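Local coordinates for protein ThreeFoil (Artificial gene, PDB 3PG0) that probably binds sugars through its ricin-type beta-trefoil, a designed single-chain globule of three-fold symmetry that holds a sodium ion, at residues K38-E43 against Q64-V69; V32-G37 against G154-Q159. One frame throughout, in Å; residues are numbered along the deposited sequence. Where two conformers were deposited one is given.

Contact 1 (K38-E43 against Q64-V69); sequences KALDVE and QQWRLV
The indole N-H of Trp66 is taken up by the backbone carbonyl of Leu40, NE1 to O being 3.0 Å with an almost straight angle of 174° at the hydrogen. The oxygen lies in the plane of the indole, whereas from the carbonyl's side the donor sits well above the peptide plane. The same oxygen has a second donor, a water 2.9 Å from Leu40 O, which gives its other hydrogen to Gln64 O and so ties the two backbones together. CA of Gln64 adds a C-H...O contact to Leu40 O at 3.5 Å. With its N-H fixed, the indole offers a face to Leu40, whose CD2 sits over the five-membered ring, 4.0 Å from its centroid, as a CH-pi contact. CG2 of Val42 approaches the six-membered ring obliquely, 3.6 Å from Trp66 CH2. In this ricin-type beta-trefoil the tryptophan belongs to the QxW signature, Gln64-Gln65-Trp66, and it joins strand 66-72 to strand 39-42; where they meet, residues 66-69 and 39-42 run nearly at right angles. The first residue of the signature makes the other polar link: Gln64, extended beyond CG, brings NE2 to within 2.8 Å of Asp41 OD2, a bent bond (142°) whose acceptor is less surely placed. Amide and carboxylate planes are nearly perpendicular. NE2 also donates to Ser57 O, while OE1 of Gln64 accepts from the backbone N of Ser59. With CG anti to its own N (chi1 177°), Asp41 turns OD2 to the glutamine, while OD1 is hydrogen-bonded to a bound buffer molecule.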
loop_
_atom_site.group_PDB
_atom_site.type_symbol
_atom_site.label_atom_id
_atom_site.label_comp_id
_atom_site.label_asym_id
_atom_site.label_seq_id
_atom_site.Cartn_x
_atom_site.Cartn_y
_atom_site.Cartn_z
ATOM N N LYS A 38 -9.901 2.935 -7.062
ATOM C CA LYS A 38 -10.111 3.174 -5.640
ATOM C C LYS A 38 -8.785 3.205 -4.867
ATOM O O LYS A 38 -7.771 2.667 -5.325
ATOM C CB LYS A 38 -11.085 2.144 -5.070
ATOM C CG LYS A 38 -12.467 2.234 -5.754
ATOM C CD LYS A 38 -13.480 1.286 -5.150
ATOM C CE LYS A 38 -14.824 1.437 -5.849
ATOM N NZ LYS A 38 -15.861 0.578 -5.231
ATOM N N ALA A 39 -8.806 3.845 -3.703
ATOM C CA ALA A 39 -7.595 4.264 -3.017
ATOM C C ALA A 39 -7.144 3.333 -1.898
ATOM O O ALA A 39 -7.959 2.679 -1.242
ATOM C CB ALA A 39 -7.798 5.699 -2.457
ATOM N N LEU A 40 -5.834 3.303 -1.684
ATOM C CA LEU A 40 -5.241 2.635 -0.540
ATOM C C LEU A 40 -5.671 3.343 0.745
ATOM O O LEU A 40 -5.451 4.547 0.910
ATOM C CB LEU A 40 -3.720 2.652 -0.686
ATOM C CG LEU A 40 -2.912 1.751 0.246
ATOM C CD1 LEU A 40 -3.162 0.279 -0.097
ATOM C CD2 LEU A 40 -1.430 2.104 0.107
ATOM N N ASP A 41 -6.263 2.582 1.663
ATOM C CA ASP A 41 -7.057 3.156 2.738
ATOM C C ASP A 41 -6.829 2.401 4.052
ATOM O O ASP A 41 -6.876 1.172 4.076
ATOM C CB ASP A 41 -8.526 3.081 2.285
ATOM C CG ASP A 41 -9.514 3.588 3.326
ATOM O OD1 ASP A 41 -9.543 3.067 4.466
ATOM O OD2 ASP A 41 -10.302 4.485 2.980
ATOM N N VAL A 42 -6.570 3.130 5.143
ATOM C CA VAL A 42 -6.532 2.474 6.457
ATOM C C VAL A 42 -7.939 2.455 7.046
ATOM O O VAL A 42 -8.543 3.504 7.303
ATOM C CB VAL A 42 -5.582 3.158 7.450
ATOM C CG1 VAL A 42 -5.608 2.412 8.791
ATOM C CG2 VAL A 42 -4.153 3.205 6.887
ATOM N N GLU A 43 -8.430 1.245 7.278
ATOM C CA GLU A 43 -9.841 0.983 7.519
ATOM C C GLU A 43 -10.436 1.808 8.660
ATOM O O GLU A 43 -9.976 1.738 9.810
ATOM C CB GLU A 43 -10.054 -0.510 7.764
ATOM C CG GLU A 43 -11.509 -0.895 7.901
ATOM C CD GLU A 43 -11.693 -2.392 7.924
ATOM O OE1 GLU A 43 -10.895 -3.079 8.597
ATOM O OE2 GLU A 43 -12.631 -2.879 7.263
ATOM N N GLN A 64 -6.368 8.046 3.839
ATOM C CA GLN A 64 -6.200 7.653 2.440
ATOM C C GLN A 64 -5.063 8.448 1.824
ATOM O O GLN A 64 -4.905 8.470 0.604
ATOM C CB GLN A 64 -7.472 7.934 1.650
ATOM C CG GLN A 64 -8.715 7.304 2.228
ATOM C CD GLN A 64 -9.922 7.562 1.365
ATOM O OE1 GLN A 64 -10.196 8.714 0.998
ATOM N NE2 GLN A 64 -10.649 6.494 1.019
ATOM N N GLN A 65 -4.282 9.120 2.666
ATOM C CA GLN A 65 -3.141 9.883 2.190
ATOM C C GLN A 65 -1.866 9.332 2.793
ATOM O O GLN A 65 -1.825 9.014 3.985
ATOM C CB GLN A 65 -3.284 11.359 2.561
ATOM C CG GLN A 65 -4.545 11.994 2.041
ATOM C CD GLN A 65 -4.610 13.469 2.372
ATOM O OE1 GLN A 65 -3.587 14.153 2.412
ATOM N NE2 GLN A 65 -5.818 13.967 2.616
ATOM N N TRP A 66 -0.831 9.221 1.964
ATOM C CA TRP A 66 0.384 8.523 2.333
ATOM C C TRP A 66 1.598 9.374 2.032
ATOM O O TRP A 66 1.711 9.953 0.951
ATOM C CB TRP A 66 0.481 7.200 1.555
ATOM C CG TRP A 66 -0.674 6.273 1.855
ATOM C CD1 TRP A 66 -1.912 6.262 1.254
ATOM C CD2 TRP A 66 -0.702 5.251 2.852
ATOM N NE1 TRP A 66 -2.699 5.286 1.822
ATOM C CE2 TRP A 66 -1.974 4.642 2.797
ATOM C CE3 TRP A 66 0.236 4.774 3.777
ATOM C CZ2 TRP A 66 -2.335 3.588 3.639
ATOM C CZ3 TRP A 66 -0.121 3.724 4.612
ATOM C CH2 TRP A 66 -1.395 3.146 4.543
ATOM N N ARG A 67 2.496 9.462 3.002
ATOM C CA ARG A 67 3.773 10.120 2.778
ATOM C C ARG A 67 4.751 9.080 2.264
ATOM O O ARG A 67 4.975 8.057 2.919
ATOM C CB ARG A 67 4.293 10.749 4.080
ATOM C CG ARG A 67 5.199 11.957 3.850
ATOM C CD ARG A 67 5.496 12.726 5.142
ATOM N NE ARG A 67 6.613 12.142 5.885
ATOM N N LEU A 68 5.352 9.337 1.099
ATOM C CA LEU A 68 6.347 8.430 0.519
ATOM C C LEU A 68 7.767 8.822 0.924
ATOM O O LEU A 68 8.377 9.724 0.334
ATOM C CB LEU A 68 6.244 8.405 -1.003
ATOM C CG LEU A 68 5.483 7.234 -1.624
ATOM C CD1 LEU A 68 4.019 7.214 -1.199
ATOM C CD2 LEU A 68 5.600 7.298 -3.142
ATOM N N VAL A 69 8.289 8.117 1.918
ATOM C CA VAL A 69 9.524 8.484 2.573
ATOM C C VAL A 69 10.680 7.658 2.039
ATOM O O VAL A 69 10.716 6.438 2.224
ATOM C CB VAL A 69 9.386 8.308 4.093
ATOM C CG1 VAL A 69 10.691 8.685 4.790
ATOM C CG2 VAL A 69 8.210 9.146 4.620
HETATM O O HOH W 1 -4.467 6.420 -1.058
#

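Contact 2 (V32-G37 against G154-Q159); sequences VARHSG and GGDNQQ. With GOL (glycerol), chain F.
In this beta-trefoil the first and last strands in chain order, 28-33 and 160-164, are antiparallel neighbours, and the turn after 28-33 packs against the loop leading into 160-164, bringing the two ends of the chain's fold together. Arg34 N donates to Gln159 O at 2.9 Å, and a weak bond from His35 N reaches Asp156 O at 3.1 Å. Asp156 O also accepts, weakly, from Gln159 N within its own loop. The side chains of Arg34 and Gln159 lie side by side and point the same way. The arginine, extended from CG to NE and with CG anti to its N (chi1 -178°), reaches far enough for NH1 to meet Gln159 OE1 at 2.8 Å; this oxygen lies in the guanidinium plane, though the amide itself stands nearly perpendicular to it. Asp156 comes over a guanidinium face instead, its carboxylate almost parallel to that group. Its OD2 is 3.9 Å from Arg34 NE, a long salt bridge of charge alone, with no N-H directed at the oxygen. A glycerol, probably from the crystallisation liquor, accepts from Arg34 NH2 through O2; its weak bond from O1 to Asp156 OD2 is doubtful, since OD2 also lies too close to glycerol C1. The His35 ring is sandwiched between CB of Ser36 and CB of Asn157, while its NE2 donates to Ser140 O. Asn157 ND2 turns elsewhere, to Val136 O and a buffer molecule, leaving CB of Asn157 centred over the imidazole, 3.6 Å from the ring centroid.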
loop_
_atom_site.group_PDB
_atom_site.type_symbol
_atom_site.label_atom_id
_atom_site.label_comp_id
_atom_site.label_asym_id
_atom_site.label_seq_id
_atom_site.Cartn_x
_atom_site.Cartn_y
_atom_site.Cartn_z
ATOM N N VAL A 32 -3.835 4.849 -6.085
ATOM C CA VAL A 32 -5.085 4.411 -6.701
ATOM C C VAL A 32 -4.831 3.154 -7.520
ATOM O O VAL A 32 -3.963 3.143 -8.397
ATOM C CB VAL A 32 -5.654 5.510 -7.624
ATOM C CG1 VAL A 32 -6.936 5.043 -8.297
ATOM C CG2 VAL A 32 -5.899 6.781 -6.829
ATOM N N ALA A 33 -5.576 2.093 -7.223
ATOM C CA ALA A 33 -5.429 0.843 -7.971
ATOM C C ALA A 33 -5.940 1.008 -9.394
ATOM O O ALA A 33 -6.996 1.613 -9.634
ATOM C CB ALA A 33 -6.156 -0.295 -7.267
ATOM N N ARG A 34 -5.193 0.452 -10.342
ATOM C CA ARG A 34 -5.507 0.644 -11.755
ATOM C C ARG A 34 -6.847 0.037 -12.133
ATOM O O ARG A 34 -7.602 0.619 -12.918
ATOM C CB ARG A 34 -4.397 0.047 -12.615
ATOM C CG ARG A 34 -4.606 0.234 -14.100
ATOM C CD ARG A 34 -3.394 -0.210 -14.905
ATOM N NE ARG A 34 -3.612 0.062 -16.327
ATOM C CZ ARG A 34 -2.695 -0.105 -17.278
ATOM N NH1 ARG A 34 -1.485 -0.547 -16.969
ATOM N NH2 ARG A 34 -2.987 0.177 -18.543
ATOM N N HIS A 35 -7.148 -1.133 -11.582
ATOM C CA HIS A 35 -8.375 -1.823 -11.974
ATOM C C HIS A 35 -9.621 -1.116 -11.447
ATOM O O HIS A 35 -10.620 -1.024 -12.143
ATOM C CB HIS A 35 -8.346 -3.297 -11.525
ATOM C CG HIS A 35 -8.554 -3.488 -10.051
ATOM N ND1 HIS A 35 -7.796 -2.838 -9.099
ATOM C CD2 HIS A 35 -9.448 -4.244 -9.370
ATOM C CE1 HIS A 35 -8.205 -3.198 -7.893
ATOM N NE2 HIS A 35 -9.206 -4.053 -8.032
ATOM N N SER A 36 -9.555 -0.591 -10.226
ATOM C CA SER A 36 -10.769 -0.149 -9.545
ATOM C C SER A 36 -10.892 1.360 -9.477
ATOM O O SER A 36 -12.001 1.892 -9.333
ATOM C CB SER A 36 -10.795 -0.688 -8.118
ATOM O OG SER A 36 -9.736 -0.105 -7.370
ATOM N N GLY A 37 -9.756 2.051 -9.565
ATOM C CA GLY A 37 -9.725 3.496 -9.407
ATOM C C GLY A 37 -9.975 3.910 -7.962
ATOM O O GLY A 37 -10.195 5.096 -7.661
ATOM N N GLY A 154 1.308 -8.759 -13.251
ATOM C CA GLY A 154 0.850 -7.772 -14.208
ATOM C C GLY A 154 -0.649 -7.513 -14.194
ATOM O O GLY A 154 -1.185 -6.916 -15.131
ATOM N N GLY A 155 -1.326 -7.966 -13.142
ATOM C CA GLY A 155 -2.740 -7.674 -12.982
ATOM C C GLY A 155 -2.946 -6.193 -12.730
ATOM O O GLY A 155 -2.117 -5.560 -12.075
ATOM N N ASP A 156 -4.038 -5.632 -13.249
ATOM C CA ASP A 156 -4.327 -4.221 -12.987
ATOM C C ASP A 156 -4.615 -3.981 -11.497
ATOM O O ASP A 156 -4.569 -2.850 -11.031
ATOM C CB ASP A 156 -5.504 -3.742 -13.844
ATOM C CG ASP A 156 -5.129 -3.521 -15.303
ATOM O OD1 ASP A 156 -4.000 -3.866 -15.707
ATOM O OD2 ASP A 156 -5.976 -2.987 -16.056
ATOM N N ASN A 157 -4.922 -5.048 -10.756
ATOM C CA ASN A 157 -5.135 -4.962 -9.309
ATOM C C ASN A 157 -3.818 -4.970 -8.529
ATOM O O ASN A 157 -3.815 -4.954 -7.300
ATOM C CB ASN A 157 -6.040 -6.104 -8.830
ATOM C CG ASN A 157 -5.462 -7.474 -9.149
ATOM O OD1 ASN A 157 -5.124 -7.766 -10.306
ATOM N ND2 ASN A 157 -5.333 -8.319 -8.125
ATOM N N GLN A 158 -2.714 -4.986 -9.271
ATOM C CA GLN A 158 -1.359 -4.967 -8.705
ATOM C C GLN A 158 -0.586 -3.744 -9.195
ATOM O O GLN A 158 0.642 -3.662 -9.047
ATOM C CB GLN A 158 -0.598 -6.211 -9.141
ATOM C CG GLN A 158 -1.322 -7.508 -8.881
ATOM C CD GLN A 158 -0.428 -8.676 -9.185
ATOM O OE1 GLN A 158 -0.007 -8.851 -10.335
ATOM N NE2 GLN A 158 -0.098 -9.465 -8.157
ATOM N N GLN A 159 -1.300 -2.822 -9.839
ATOM C CA GLN A 159 -0.695 -1.612 -10.383
ATOM C C GLN A 159 -1.346 -0.398 -9.743
ATOM O O GLN A 159 -2.566 -0.378 -9.541
ATOM C CB GLN A 159 -0.875 -1.568 -11.899
ATOM C CG GLN A 159 -0.262 -2.747 -12.634
ATOM C CD GLN A 159 -0.436 -2.624 -14.133
ATOM O OE1 GLN A 159 -0.233 -1.550 -14.705
ATOM N NE2 GLN A 159 -0.825 -3.719 -14.778
HETATM C C1 GOL F . -6.705 -1.285 -18.252
HETATM O O1 GOL F . -5.584 -1.996 -18.728
HETATM C C2 GOL F . -6.659 0.158 -18.731
HETATM O O2 GOL F . -5.633 0.290 -19.687
HETATM C C3 GOL F . -6.387 1.077 -17.544
HETATM O O3 GOL F . -6.513 2.425 -17.941
#

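In the fold
Contacts 1 and 2, whose centres lie 15 Å apart, are joined directly by the chain: segment 32-37 runs into 38-43, and Lys38 O comes back to Ala33 N at 3.0 Å, a probable hydrogen bond. In the sheet, strand 28-33 lies between strand 160-164, which the loop of contact 2 leads into, and strand 66-72 of contact 1. Contact 1 is buried, its centre about 7 Å from that of the chain, with the Leu40 side chain about 8 Å from sodium; contact 2 is only partly buried. The side chains of Asp41 and Asn157 each lie about 3 Å from a bound buffer molecule, which may mark sugar-binding pockets.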